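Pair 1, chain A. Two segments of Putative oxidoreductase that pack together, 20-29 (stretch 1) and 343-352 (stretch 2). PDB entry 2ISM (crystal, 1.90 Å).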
# COMPACT_ATOMS: atom_id res chain seq x y z
N GLY A 20 -0.93 -7.66 -7.75
CA GLY A 20 0.16 -8.66 -7.51
C GLY A 20 1.35 -8.10 -6.75
O GLY A 20 1.90 -7.06 -7.13
N LEU A 21 1.75 -8.77 -5.68
CA LEU A 21 2.88 -8.33 -4.88
C LEU A 21 4.15 -9.00 -5.37
O LEU A 21 4.15 -10.19 -5.68
CB LEU A 21 2.65 -8.66 -3.40
CG LEU A 21 1.44 -7.99 -2.74
CD1 LEU A 21 1.28 -8.51 -1.32
CD2 LEU A 21 1.64 -6.48 -2.73
N ARG A 22 5.24 -8.24 -5.45
CA ARG A 22 6.51 -8.77 -5.91
C ARG A 22 7.42 -9.03 -4.72
O ARG A 22 7.57 -8.18 -3.85
CB ARG A 22 7.17 -7.80 -6.89
CG ARG A 22 6.43 -7.71 -8.22
CD ARG A 22 6.53 -9.04 -8.96
NE ARG A 22 7.83 -9.21 -9.58
CZ ARG A 22 8.19 -8.67 -10.74
NH1 ARG A 22 7.32 -7.92 -11.42
NH2 ARG A 22 9.41 -8.86 -11.23
N VAL A 23 8.03 -10.21 -4.70
CA VAL A 23 8.91 -10.60 -3.61
C VAL A 23 10.39 -10.46 -3.90
O VAL A 23 10.85 -10.64 -5.03
CB VAL A 23 8.66 -12.08 -3.21
CG1 VAL A 23 9.62 -12.50 -2.11
CG2 VAL A 23 7.23 -12.26 -2.76
N GLU A 24 11.14 -10.11 -2.86
CA GLU A 24 12.59 -10.00 -2.96
C GLU A 24 13.15 -10.42 -1.61
O GLU A 24 12.66 -9.99 -0.56
CB GLU A 24 13.02 -8.57 -3.31
CG GLU A 24 12.78 -7.53 -2.24
CD GLU A 24 13.23 -6.15 -2.68
OE1 GLU A 24 14.42 -6.00 -3.03
OE2 GLU A 24 12.39 -5.22 -2.70
N GLU A 25 14.15 -11.29 -1.65
CA GLU A 25 14.77 -11.79 -0.43
C GLU A 25 15.68 -10.75 0.19
O GLU A 25 16.57 -10.21 -0.47
CB GLU A 25 15.56 -13.07 -0.73
CG GLU A 25 16.41 -13.55 0.44
CD GLU A 25 17.03 -14.91 0.18
OE1 GLU A 25 17.96 -15.29 0.92
OE2 GLU A 25 16.59 -15.60 -0.76
N VAL A 26 15.46 -10.47 1.47
CA VAL A 26 16.26 -9.51 2.20
C VAL A 26 17.47 -10.22 2.80
O VAL A 26 18.60 -9.74 2.70
CB VAL A 26 15.45 -8.84 3.33
CG1 VAL A 26 16.31 -7.86 4.10
CG2 VAL A 26 14.23 -8.13 2.74
N VAL A 27 17.23 -11.37 3.42
CA VAL A 27 18.30 -12.15 4.03
C VAL A 27 17.78 -13.55 4.34
O VAL A 27 16.59 -13.73 4.57
CB VAL A 27 18.82 -11.48 5.33
CG1 VAL A 27 17.73 -11.44 6.38
CG2 VAL A 27 20.04 -12.22 5.86
N GLY A 28 18.68 -14.54 4.33
CA GLY A 28 18.27 -15.91 4.61
C GLY A 28 19.23 -16.65 5.53
O GLY A 28 20.13 -16.04 6.13
N GLY A 29 19.04 -17.96 5.64
CA GLY A 29 19.89 -18.77 6.50
C GLY A 29 19.52 -18.67 7.97
O GLY A 29 20.26 -19.15 8.82
N PRO A 343 17.70 -25.23 0.96
CA PRO A 343 18.84 -24.31 0.95
C PRO A 343 18.48 -22.83 1.14
O PRO A 343 17.57 -22.32 0.49
CB PRO A 343 19.48 -24.58 -0.40
CG PRO A 343 19.28 -26.05 -0.54
CD PRO A 343 17.82 -26.20 -0.13
N GLY A 344 19.22 -22.17 2.02
CA GLY A 344 19.00 -20.76 2.30
C GLY A 344 17.71 -20.51 3.06
O GLY A 344 17.35 -19.36 3.33
N ASP A 345 17.03 -21.59 3.45
CA ASP A 345 15.76 -21.45 4.16
C ASP A 345 15.63 -20.57 5.38
O ASP A 345 16.57 -20.37 6.16
CB ASP A 345 15.19 -22.79 4.57
CG ASP A 345 13.91 -23.08 3.86
OD1 ASP A 345 13.26 -22.11 3.40
OD2 ASP A 345 13.54 -24.26 3.74
N ASP A 346 14.40 -20.11 5.54
CA ASP A 346 13.99 -19.17 6.55
C ASP A 346 14.33 -17.70 6.53
O ASP A 346 14.92 -17.11 7.45
CB ASP A 346 14.23 -19.70 7.96
CG ASP A 346 13.17 -20.71 8.34
OD1 ASP A 346 12.35 -21.02 7.45
OD2 ASP A 346 13.14 -21.20 9.49
N ARG A 347 14.00 -17.17 5.37
CA ARG A 347 14.32 -15.83 4.98
C ARG A 347 13.35 -14.77 5.44
O ARG A 347 12.23 -15.06 5.88
CB ARG A 347 14.22 -15.84 3.45
CG ARG A 347 14.87 -17.01 2.73
CD ARG A 347 14.50 -16.96 1.24
NE ARG A 347 15.45 -17.67 0.39
CZ ARG A 347 15.58 -18.99 0.33
NH1 ARG A 347 14.80 -19.76 1.07
NH2 ARG A 347 16.49 -19.53 -0.47
N VAL A 348 13.81 -13.54 5.31
CA VAL A 348 13.01 -12.37 5.59
C VAL A 348 12.70 -11.93 4.16
O VAL A 348 13.62 -11.70 3.37
CB VAL A 348 13.83 -11.28 6.28
CG1 VAL A 348 13.05 -9.98 6.31
CG2 VAL A 348 14.18 -11.72 7.70
N LEU A 349 11.42 -11.86 3.82
CA LEU A 349 11.02 -11.46 2.48
C LEU A 349 10.38 -10.08 2.50
O LEU A 349 9.70 -9.71 3.46
CB LEU A 349 10.03 -12.47 1.90
CG LEU A 349 10.47 -13.93 1.88
CD1 LEU A 349 9.32 -14.80 1.41
CD2 LEU A 349 11.68 -14.10 0.97
N ARG A 350 10.61 -9.31 1.44
CA ARG A 350 10.05 -7.97 1.33
C ARG A 350 9.11 -7.96 0.13
O ARG A 350 9.52 -8.28 -0.99
CB ARG A 350 11.17 -6.95 1.15
CG ARG A 350 10.70 -5.50 1.06
CD ARG A 350 11.89 -4.57 1.21
NE ARG A 350 12.97 -4.94 0.30
CZ ARG A 350 14.26 -4.75 0.55
NH1 ARG A 350 14.65 -4.19 1.68
NH2 ARG A 350 15.17 -5.13 -0.34
N LEU A 351 7.85 -7.61 0.36
CA LEU A 351 6.86 -7.57 -0.70
C LEU A 351 6.53 -6.13 -1.09
O LEU A 351 5.96 -5.38 -0.29
CB LEU A 351 5.59 -8.31 -0.27
CG LEU A 351 5.65 -9.84 -0.29
CD1 LEU A 351 6.78 -10.33 0.60
CD2 LEU A 351 4.32 -10.41 0.16
N LEU A 352 6.90 -5.77 -2.31
CA LEU A 352 6.70 -4.43 -2.85
C LEU A 352 7.38 -3.33 -2.04
O LEU A 352 7.99 -2.44 -2.67
CB LEU A 352 5.21 -4.11 -2.98
CG LEU A 352 4.46 -4.85 -4.10
CD1 LEU A 352 3.45 -3.90 -4.71
CD2 LEU A 352 5.43 -5.33 -5.17
O HOH W 1 17.92 -17.53 -2.24

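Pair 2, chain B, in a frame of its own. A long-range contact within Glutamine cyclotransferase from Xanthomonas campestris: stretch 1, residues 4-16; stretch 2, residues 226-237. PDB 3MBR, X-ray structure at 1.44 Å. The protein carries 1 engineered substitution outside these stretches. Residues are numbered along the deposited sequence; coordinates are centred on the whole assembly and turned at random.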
# COMPACT_ATOMS: atom_id res chain seq x y z
N VAL B 4 -20.22 -11.26 -1.42
CA VAL B 4 -19.63 -10.00 -0.97
C VAL B 4 -20.15 -8.87 -1.87
O VAL B 4 -20.03 -8.96 -3.10
CB VAL B 4 -18.14 -10.11 -1.06
CG1 VAL B 4 -17.49 -8.77 -0.77
CG2 VAL B 4 -17.68 -11.18 -0.04
N PRO B 5 -20.69 -7.78 -1.29
CA PRO B 5 -21.21 -6.71 -2.12
C PRO B 5 -20.15 -5.80 -2.68
O PRO B 5 -19.02 -5.81 -2.16
CB PRO B 5 -22.19 -5.94 -1.17
CG PRO B 5 -21.41 -6.08 0.17
CD PRO B 5 -20.92 -7.53 0.16
N THR B 6 -20.46 -5.10 -3.77
CA THR B 6 -19.62 -4.10 -4.37
C THR B 6 -20.05 -2.73 -3.94
O THR B 6 -21.22 -2.35 -4.09
CB THR B 6 -19.56 -4.26 -5.90
OG1 THR B 6 -18.97 -5.55 -6.17
CG2 THR B 6 -18.67 -3.21 -6.49
N GLN B 7 -19.13 -2.01 -3.38
CA GLN B 7 -19.35 -0.71 -2.83
C GLN B 7 -18.97 0.31 -3.89
O GLN B 7 -17.92 0.25 -4.51
CB GLN B 7 -18.53 -0.54 -1.54
CG GLN B 7 -18.56 0.85 -0.92
CD GLN B 7 -17.93 0.87 0.39
OE1 GLN B 7 -16.97 0.07 0.63
NE2 GLN B 7 -18.33 1.78 1.26
N GLY B 8 -19.82 1.33 -4.06
CA GLY B 8 -19.49 2.39 -4.99
C GLY B 8 -18.47 3.41 -4.52
O GLY B 8 -18.12 3.46 -3.38
N TYR B 9 -18.09 4.27 -5.42
CA TYR B 9 -17.18 5.35 -5.06
C TYR B 9 -17.36 6.46 -6.03
O TYR B 9 -17.96 6.26 -7.11
CB TYR B 9 -15.70 4.87 -5.08
CG TYR B 9 -15.17 4.62 -6.47
CD1 TYR B 9 -14.43 5.59 -7.14
CD2 TYR B 9 -15.54 3.44 -7.17
CE1 TYR B 9 -13.99 5.40 -8.48
CE2 TYR B 9 -15.10 3.20 -8.48
CZ TYR B 9 -14.36 4.19 -9.16
OH TYR B 9 -13.97 3.96 -10.44
N ARG B 10 -16.83 7.63 -5.66
CA ARG B 10 -16.71 8.72 -6.58
C ARG B 10 -15.33 9.31 -6.55
O ARG B 10 -14.69 9.30 -5.53
CB ARG B 10 -17.74 9.80 -6.37
CG ARG B 10 -17.69 10.56 -5.21
CD ARG B 10 -18.85 11.68 -5.21
NE ARG B 10 -18.71 12.32 -3.92
CZ ARG B 10 -17.94 13.39 -3.65
NH1 ARG B 10 -17.30 14.05 -4.62
NH2 ARG B 10 -17.82 13.80 -2.36
N VAL B 11 -14.89 9.81 -7.69
CA VAL B 11 -13.63 10.53 -7.79
C VAL B 11 -13.89 11.95 -7.32
O VAL B 11 -14.69 12.68 -7.92
CB VAL B 11 -13.04 10.50 -9.20
CG1 VAL B 11 -11.85 11.35 -9.34
CG2 VAL B 11 -12.72 9.04 -9.64
N VAL B 12 -13.23 12.34 -6.24
CA VAL B 12 -13.30 13.70 -5.74
C VAL B 12 -12.40 14.62 -6.60
O VAL B 12 -12.81 15.74 -7.00
CB VAL B 12 -12.83 13.75 -4.22
CG1 VAL B 12 -12.75 15.16 -3.68
CG2 VAL B 12 -13.63 12.83 -3.34
N LYS B 13 -11.16 14.23 -6.78
CA LYS B 13 -10.17 15.06 -7.40
C LYS B 13 -9.08 14.23 -8.03
O LYS B 13 -8.73 13.20 -7.48
CB LYS B 13 -9.59 16.06 -6.34
CG LYS B 13 -8.76 17.12 -6.93
CD LYS B 13 -8.58 18.21 -5.83
CE LYS B 13 -7.58 19.29 -6.25
NZ LYS B 13 -7.50 20.46 -5.23
N ARG B 14 -8.55 14.73 -9.16
CA ARG B 14 -7.39 14.08 -9.83
C ARG B 14 -6.25 14.96 -9.53
O ARG B 14 -6.36 16.21 -9.65
CB ARG B 14 -7.60 13.95 -11.35
CG ARG B 14 -8.86 13.13 -11.59
CD ARG B 14 -9.35 13.13 -13.08
NE ARG B 14 -10.67 12.43 -13.12
CZ ARG B 14 -10.92 11.25 -13.70
NH1 ARG B 14 -10.00 10.61 -14.45
NH2 ARG B 14 -12.15 10.73 -13.57
N TYR B 15 -5.12 14.36 -9.23
CA TYR B 15 -3.85 15.08 -8.96
C TYR B 15 -2.80 14.53 -9.92
O TYR B 15 -2.86 13.38 -10.29
CB TYR B 15 -3.41 14.79 -7.52
CG TYR B 15 -4.37 15.22 -6.46
CD1 TYR B 15 -5.41 14.40 -6.06
CD2 TYR B 15 -4.20 16.49 -5.85
CE1 TYR B 15 -6.30 14.80 -5.07
CE2 TYR B 15 -5.11 16.91 -4.83
CZ TYR B 15 -6.13 16.02 -4.43
OH TYR B 15 -6.95 16.41 -3.36
N PRO B 16 -1.82 15.31 -10.30
CA PRO B 16 -0.74 14.79 -11.16
C PRO B 16 0.07 13.71 -10.44
O PRO B 16 0.37 13.86 -9.25
CB PRO B 16 0.14 16.01 -11.44
CG PRO B 16 -0.38 17.12 -10.59
CD PRO B 16 -1.62 16.71 -9.87
N PRO B 226 -0.62 8.35 -14.71
CA PRO B 226 -0.42 9.80 -14.95
C PRO B 226 -1.11 10.62 -13.86
O PRO B 226 -0.84 11.84 -13.76
CB PRO B 226 -1.08 10.05 -16.31
CG PRO B 226 -2.16 8.99 -16.36
CD PRO B 226 -1.54 7.77 -15.69
N MET B 227 -1.94 10.00 -13.03
CA MET B 227 -2.71 10.68 -12.02
C MET B 227 -2.77 9.86 -10.75
O MET B 227 -2.57 8.66 -10.73
CB MET B 227 -4.16 10.91 -12.49
CG MET B 227 -4.26 11.89 -13.70
SD MET B 227 -5.87 12.26 -14.25
CE MET B 227 -6.09 10.92 -15.46
N LEU B 228 -3.03 10.59 -9.70
CA LEU B 228 -3.35 10.07 -8.39
C LEU B 228 -4.77 10.55 -8.10
O LEU B 228 -5.07 11.73 -8.33
CB LEU B 228 -2.29 10.52 -7.35
CG LEU B 228 -2.56 10.21 -5.86
CD1 LEU B 228 -1.34 9.87 -5.17
CD2 LEU B 228 -3.32 11.37 -5.26
N TYR B 229 -5.61 9.67 -7.59
CA TYR B 229 -7.04 10.03 -7.39
C TYR B 229 -7.40 10.07 -5.94
O TYR B 229 -7.06 9.18 -5.18
CB TYR B 229 -7.94 8.97 -8.00
CG TYR B 229 -7.76 8.85 -9.50
CD1 TYR B 229 -6.83 7.93 -10.03
CD2 TYR B 229 -8.49 9.59 -10.37
CE1 TYR B 229 -6.65 7.80 -11.38
CE2 TYR B 229 -8.33 9.44 -11.75
CZ TYR B 229 -7.36 8.58 -12.24
OH TYR B 229 -7.23 8.41 -13.60
N GLU B 230 -8.11 11.12 -5.53
CA GLU B 230 -8.80 11.11 -4.22
C GLU B 230 -10.18 10.57 -4.52
O GLU B 230 -10.88 11.08 -5.38
CB GLU B 230 -8.90 12.57 -3.68
CG GLU B 230 -9.62 12.65 -2.34
CD GLU B 230 -9.67 14.06 -1.80
OE1 GLU B 230 -10.46 14.27 -0.87
OE2 GLU B 230 -8.92 14.93 -2.29
N ILE B 231 -10.58 9.55 -3.77
CA ILE B 231 -11.89 8.89 -3.98
C ILE B 231 -12.67 8.87 -2.64
O ILE B 231 -12.07 8.78 -1.58
CB ILE B 231 -11.71 7.50 -4.54
CG1 ILE B 231 -11.00 6.59 -3.59
CG2 ILE B 231 -11.02 7.48 -5.92
CD1 ILE B 231 -11.04 5.11 -4.05
N ARG B 232 -13.99 8.98 -2.77
CA ARG B 232 -14.83 8.90 -1.60
C ARG B 232 -15.71 7.64 -1.74
O ARG B 232 -16.37 7.49 -2.77
CB ARG B 232 -15.68 10.18 -1.49
CG ARG B 232 -16.39 10.35 -0.08
CD ARG B 232 -15.39 11.13 0.83
NE ARG B 232 -15.23 12.54 0.45
CZ ARG B 232 -14.08 13.25 0.18
NH1 ARG B 232 -12.70 12.77 0.20
NH2 ARG B 232 -14.41 14.55 -0.11
N LEU B 233 -15.68 6.71 -0.79
CA LEU B 233 -16.49 5.49 -0.87
C LEU B 233 -17.96 5.79 -0.56
O LEU B 233 -18.26 6.61 0.34
CB LEU B 233 -16.02 4.46 0.13
CG LEU B 233 -14.51 4.07 -0.06
CD1 LEU B 233 -14.19 2.88 0.83
CD2 LEU B 233 -14.20 3.73 -1.56
N THR B 234 -18.88 5.19 -1.31
CA THR B 234 -20.32 5.39 -1.05
C THR B 234 -20.77 4.44 0.04
O THR B 234 -20.51 3.29 -0.07
CB THR B 234 -21.07 5.04 -2.35
OG1 THR B 234 -20.56 5.92 -3.36
CG2 THR B 234 -22.64 5.17 -2.21
N PRO B 235 -21.48 4.92 1.08
CA PRO B 235 -21.90 4.00 2.17
C PRO B 235 -22.67 2.81 1.57
O PRO B 235 -23.47 3.02 0.64
CB PRO B 235 -22.84 4.89 3.02
CG PRO B 235 -22.20 6.31 2.81
CD PRO B 235 -21.84 6.33 1.38
N LEU B 236 -22.47 1.60 2.09
CA LEU B 236 -23.24 0.45 1.63
C LEU B 236 -24.52 0.41 2.44
O LEU B 236 -24.47 0.76 3.61
CB LEU B 236 -22.51 -0.78 2.06
CG LEU B 236 -22.13 -1.83 1.05
CD1 LEU B 236 -21.93 -1.38 -0.30
CD2 LEU B 236 -20.95 -2.36 1.67
N PRO B 237 -25.59 -0.11 1.83
CA PRO B 237 -26.83 -0.35 2.63
C PRO B 237 -26.66 -1.58 3.51
O PRO B 237 -26.05 -2.56 3.06
CB PRO B 237 -27.86 -0.60 1.56
CG PRO B 237 -27.20 -0.88 0.30
CD PRO B 237 -25.76 -0.41 0.40
O HOH W 2 -21.93 1.61 -1.98

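Both pairs are two antiparallel strands joined edge to edge, with N-to-C directions 143° apart in each. Fourteen central residues superpose with an RMSD of 0.7 Å. Each ladder contains a beta bulge at the same place. In pair 1 the register shifts by one between Glu25(A) and Val27(A); in pair 2 it shifts between Val11(B) and Lys13(B).

The extra residue is Val26(A) in pair 1 and Val12(B) in pair 2. Their CA atoms fall 0.3 Å apart, and both valines have chi1 in the t well. Both have helical-like backbone angles, which turn the CA-to-CB bond toward the partner strand. The backbone hydrogen bonds agree around this point. Val26(A) N donates to Val348(A) O at 2.9 Å, and Val12(B) N donates to Glu230(B) O at 2.8 Å. After the bulge, Val348(A) N donates to Val27(A) O and Glu230(B) N to Lys13(B) O, each at 2.9 Å.

Each bulge valine also lies over one face of a matched arginine guanidinium, that of Arg350(A) or Arg232(B). The arginines find different acids. In pair 1 the acid is across the ladder: Arg350(A) NH2 forms a salt bridge with Glu24(A) OE1 at 2.9 Å. In pair 2 the position of Glu24(A) is taken by Arg10(B), so the cross-strand pair has like charges, with Arg10(B) NH2 4.0 Å from Arg232(B) NE. Arg232(B) NH1 instead bridges to Glu230(B) OE1 in its own strand at 2.9 Å. The other carboxylate oxygen, Glu230(B) OE2, accepts a hydrogen bond from Tyr15(B) OH at 2.7 Å. Glu230(B) matches Val348(A), which makes an apolar contact with Val27(A), CG2 to CG1 at 3.8 Å.

The opposite face differs as well. Glu25(A) OE2 meets Arg347(A) NE in a salt bridge at 2.6 Å, and water 1 links the same two side chains. The matching residues, Val11(B) and Tyr229(B), make an apolar contact instead, CG1 to CD2 at 3.9 Å. Farther along this face, Val23(A) CG2 packs on Leu351(A) CG at 3.8 Å. Tyr9(B) CB and Leu233(B) CD2 do the same work at 4.0 Å.

At one end, Leu21(A) matches Gln7(B). Leu21(A) CD2 rests 3.5 Å from Leu352(A) CG. Gln7(B) NE2 instead donates a hydrogen bond to Thr234(B) O at 3.0 Å. Similar side-chain placement thus gives an apolar contact in one pair and a polar one in the other.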